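Local atomic coordinates of enhancer of mrna-decapping protein 3 (PDB entry 2VC8), a protein that binds single-stranded RNA and promotes mRNA decapping and degradation, working in a complex with DCP1A, DCP2, DDX6 and EDC4. Residues R41-N45 / G46-L50. Residues are numbered along the deposited sequence; the frame is centred on the assembly and turned at random. Where two conformers were deposited one is given.
Sequences RPFHN and GVKCL
His44 and Val47 close a beta hairpin whose loop has two residues, Asn45 and Gly46, a compact example of how a type I' turn joins two short antiparallel strands. Backbone bonds come first. His44 and Val47 form a hydrogen-bonded pair: His44 N gives a nearly straight bond to Val47 O (2.9 Å), and the return bond runs from Val47 N to His44 O (3.1 Å). Past the non-hydrogen-bonded pair Phe43–Lys48, Cys49 N donates to Pro42 O (2.8 Å). The turn needs positive phi at both Asn45 and Gly46 (60° and 76°), and asparagine and glycine are the residues that most easily take this left-handed conformation.

Side-chain packing differs between the face of Phe43 and Lys48 and that of His44 and Val47. On the first, the Phe43 ring lies flat over the opposite strand, its centre 3.6 Å from Lys48 N. Its CE1 meets Lys48 CB at 3.5 Å, while Gly46 O sits at the ring edge. On the second, in one of two deposited conformers, Cys49 SG, set beside its own backbone N (chi1 -62°), packs 3.7 Å from His44 CB and also touches Pro42 CG.

This exposed hairpin belongs to the divergent Sm domain of EDC3, probably required for DCP1A binding and P-body targeting. Strand 47-48 pairs with strand 42-44, which itself pairs antiparallel with strand 22-31: Phe43 bonds to Gln24 through the backbone, His44 ND1 bonds to Val22 O, and the imidazole stacks on Tyr23.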
ATOM      1  N   ARG A  41       6.439  -3.312   5.337  1.00 17.81           N
ATOM      2  CA  ARG A  41       6.746  -4.731   5.218  0.50 17.07           C
ATOM      3  C   ARG A  41       5.954  -5.409   4.094  1.00 18.99           C
ATOM      4  O   ARG A  41       5.338  -6.461   4.327  1.00 19.96           O
ATOM      5  CB  ARG A  41       6.473  -5.453   6.569  0.50 21.37           C
ATOM      6  CG  ARG A  41       7.337  -4.912   7.695  0.50 21.47           C
ATOM      7  CD  ARG A  41       7.277  -5.777   8.929  0.50 20.43           C
ATOM      8  NE  ARG A  41       6.559  -5.086   9.971  0.50 26.49           N
ATOM      9  CZ  ARG A  41       5.329  -5.362  10.400  0.50 29.04           C
ATOM     10  NH1 ARG A  41       4.580  -6.362   9.884  0.50 20.10           N
ATOM     11  NH2 ARG A  41       4.845  -4.599  11.367  0.50 24.57           N
ATOM     12  N   PRO A  42       5.916  -4.821   2.906  1.00 17.63           N
ATOM     13  CA  PRO A  42       5.085  -5.405   1.903  1.00 16.24           C
ATOM     14  C   PRO A  42       5.626  -6.706   1.355  1.00 16.48           C
ATOM     15  O   PRO A  42       6.813  -7.005   1.474  1.00 20.02           O
ATOM     16  CB  PRO A  42       5.099  -4.362   0.773  1.00 18.16           C
ATOM     17  CG  PRO A  42       6.341  -3.693   0.956  1.00 19.30           C
ATOM     18  CD  PRO A  42       6.667  -3.655   2.432  1.00 19.42           C
ATOM     19  N   PHE A  43       4.721  -7.488   0.802  1.00 14.92           N
ATOM     20  CA  PHE A  43       4.962  -8.701   0.046  1.00 16.71           C
ATOM     21  C   PHE A  43       4.789  -8.388  -1.450  1.00 16.81           C
ATOM     22  O   PHE A  43       3.981  -7.569  -1.846  1.00 19.14           O
ATOM     23  CB  PHE A  43       3.944  -9.787   0.423  1.00 18.71           C
ATOM     24  CG  PHE A  43       4.425 -10.764   1.463  1.00 20.67           C
ATOM     25  CD1 PHE A  43       4.755 -10.311   2.688  1.00 18.24           C
ATOM     26  CD2 PHE A  43       4.490 -12.121   1.201  1.00 19.71           C
ATOM     27  CE1 PHE A  43       5.254 -11.205   3.687  1.00 17.92           C
ATOM     28  CE2 PHE A  43       4.943 -13.012   2.196  1.00 21.16           C
ATOM     29  CZ  PHE A  43       5.314 -12.530   3.417  1.00 19.25           C
ATOM     30  N   HIS A  44       5.534  -9.128  -2.226  1.00 16.87           N
ATOM     31  CA  HIS A  44       5.545  -9.113  -3.644  1.00 19.65           C
ATOM     32  C   HIS A  44       5.934 -10.535  -4.118  1.00 23.43           C
ATOM     33  O   HIS A  44       6.906 -11.105  -3.612  1.00 25.85           O
ATOM     34  CB  HIS A  44       6.586  -8.061  -4.099  1.00 19.59           C
ATOM     35  CG  HIS A  44       6.746  -7.981  -5.580  1.00 19.99           C
ATOM     36  ND1 HIS A  44       5.736  -7.516  -6.401  1.00 21.62           N
ATOM     37  CD2 HIS A  44       7.782  -8.289  -6.390  1.00 22.85           C
ATOM     38  CE1 HIS A  44       6.146  -7.553  -7.661  1.00 23.13           C
ATOM     39  NE2 HIS A  44       7.385  -8.006  -7.676  1.00 27.64           N
ATOM     40  N   ASN A  45       5.133 -11.131  -4.998  1.00 25.28           N
ATOM     41  CA  ASN A  45       5.350 -12.486  -5.576  1.00 24.36           C
ATOM     42  C   ASN A  45       5.386 -13.538  -4.436  1.00 28.61           C
ATOM     43  O   ASN A  45       6.169 -14.480  -4.513  1.00 35.19           O
ATOM     44  CB  ASN A  45       6.647 -12.510  -6.423  1.00 33.01           C
ATOM     45  CG  ASN A  45       6.616 -11.500  -7.574  1.00 41.19           C
ATOM     46  OD1 ASN A  45       7.661 -11.158  -8.186  1.00 41.18           O
ATOM     47  ND2 ASN A  45       5.424 -10.987  -7.849  1.00 38.00           N
ATOM     48  N   GLY A  46       4.581 -13.344  -3.373  1.00 26.67           N
ATOM     49  CA  GLY A  46       4.507 -14.312  -2.264  1.00 28.91           C
ATOM     50  C   GLY A  46       5.675 -14.270  -1.338  1.00 28.54           C
ATOM     51  O   GLY A  46       5.786 -15.129  -0.437  1.00 33.98           O
ATOM     52  N   VAL A  47       6.572 -13.279  -1.486  1.00 25.61           N
ATOM     53  CA  VAL A  47       7.637 -13.148  -0.522  1.00 26.27           C
ATOM     54  C   VAL A  47       7.757 -11.718  -0.048  1.00 22.48           C
ATOM     55  O   VAL A  47       7.370 -10.761  -0.731  1.00 22.88           O
ATOM     56  CB  VAL A  47       8.967 -13.631  -1.101  1.00 29.90           C
ATOM     57  CG1 VAL A  47       8.813 -15.038  -1.750  1.00 32.10           C
ATOM     58  CG2 VAL A  47       9.477 -12.675  -2.085  1.00 30.42           C
ATOM     59  N   LYS A  48       8.204 -11.563   1.188  1.00 20.15           N
ATOM     60  CA  LYS A  48       8.354 -10.299   1.857  1.00 20.24           C
ATOM     61  C   LYS A  48       9.447  -9.582   1.139  1.00 18.92           C
ATOM     62  O   LYS A  48      10.513 -10.137   0.823  1.00 21.37           O
ATOM     63  CB  LYS A  48       8.693 -10.461   3.357  1.00 21.82           C
ATOM     64  CG  LYS A  48       8.623  -9.166   4.095  1.00 23.34           C
ATOM     65  CD  LYS A  48       8.600  -9.210   5.619  1.00 24.49           C
ATOM     66  CE  LYS A  48       9.762  -9.905   6.206  1.00 31.48           C
ATOM     67  NZ  LYS A  48      10.994  -9.147   5.990  1.00 38.46           N
ATOM     68  N   CYS A  49       9.168  -8.332   0.802  1.00 18.06           N
ATOM     69  CA  CYS A  49      10.182  -7.483   0.201  0.80 18.79           C
ATOM     70  C   CYS A  49      11.339  -7.320   1.150  1.00 20.10           C
ATOM     71  O   CYS A  49      11.182  -7.330   2.360  1.00 22.55           O
ATOM     72  CB  CYS A  49       9.619  -6.095  -0.173  0.80 17.73           C
ATOM     73  SG  CYS A  49       8.334  -6.196  -1.374  0.80 21.06           S
ATOM     74  N   LEU A  50      12.525  -7.090   0.589  1.00 19.48           N
ATOM     75  CA  LEU A  50      13.696  -6.804   1.430  1.00 21.55           C
ATOM     76  C   LEU A  50      13.654  -5.387   1.992  1.00 24.08           C
ATOM     77  O   LEU A  50      14.118  -5.125   3.080  1.00 28.97           O
ATOM     78  CB  LEU A  50      15.042  -7.020   0.689  1.00 27.37           C
ATOM     79  CG  LEU A  50      15.163  -8.341  -0.089  1.00 35.42           C
ATOM     80  CD1 LEU A  50      16.496  -8.423  -0.852  1.00 38.97           C
ATOM     81  CD2 LEU A  50      14.997  -9.548   0.850  1.00 35.62           C
TER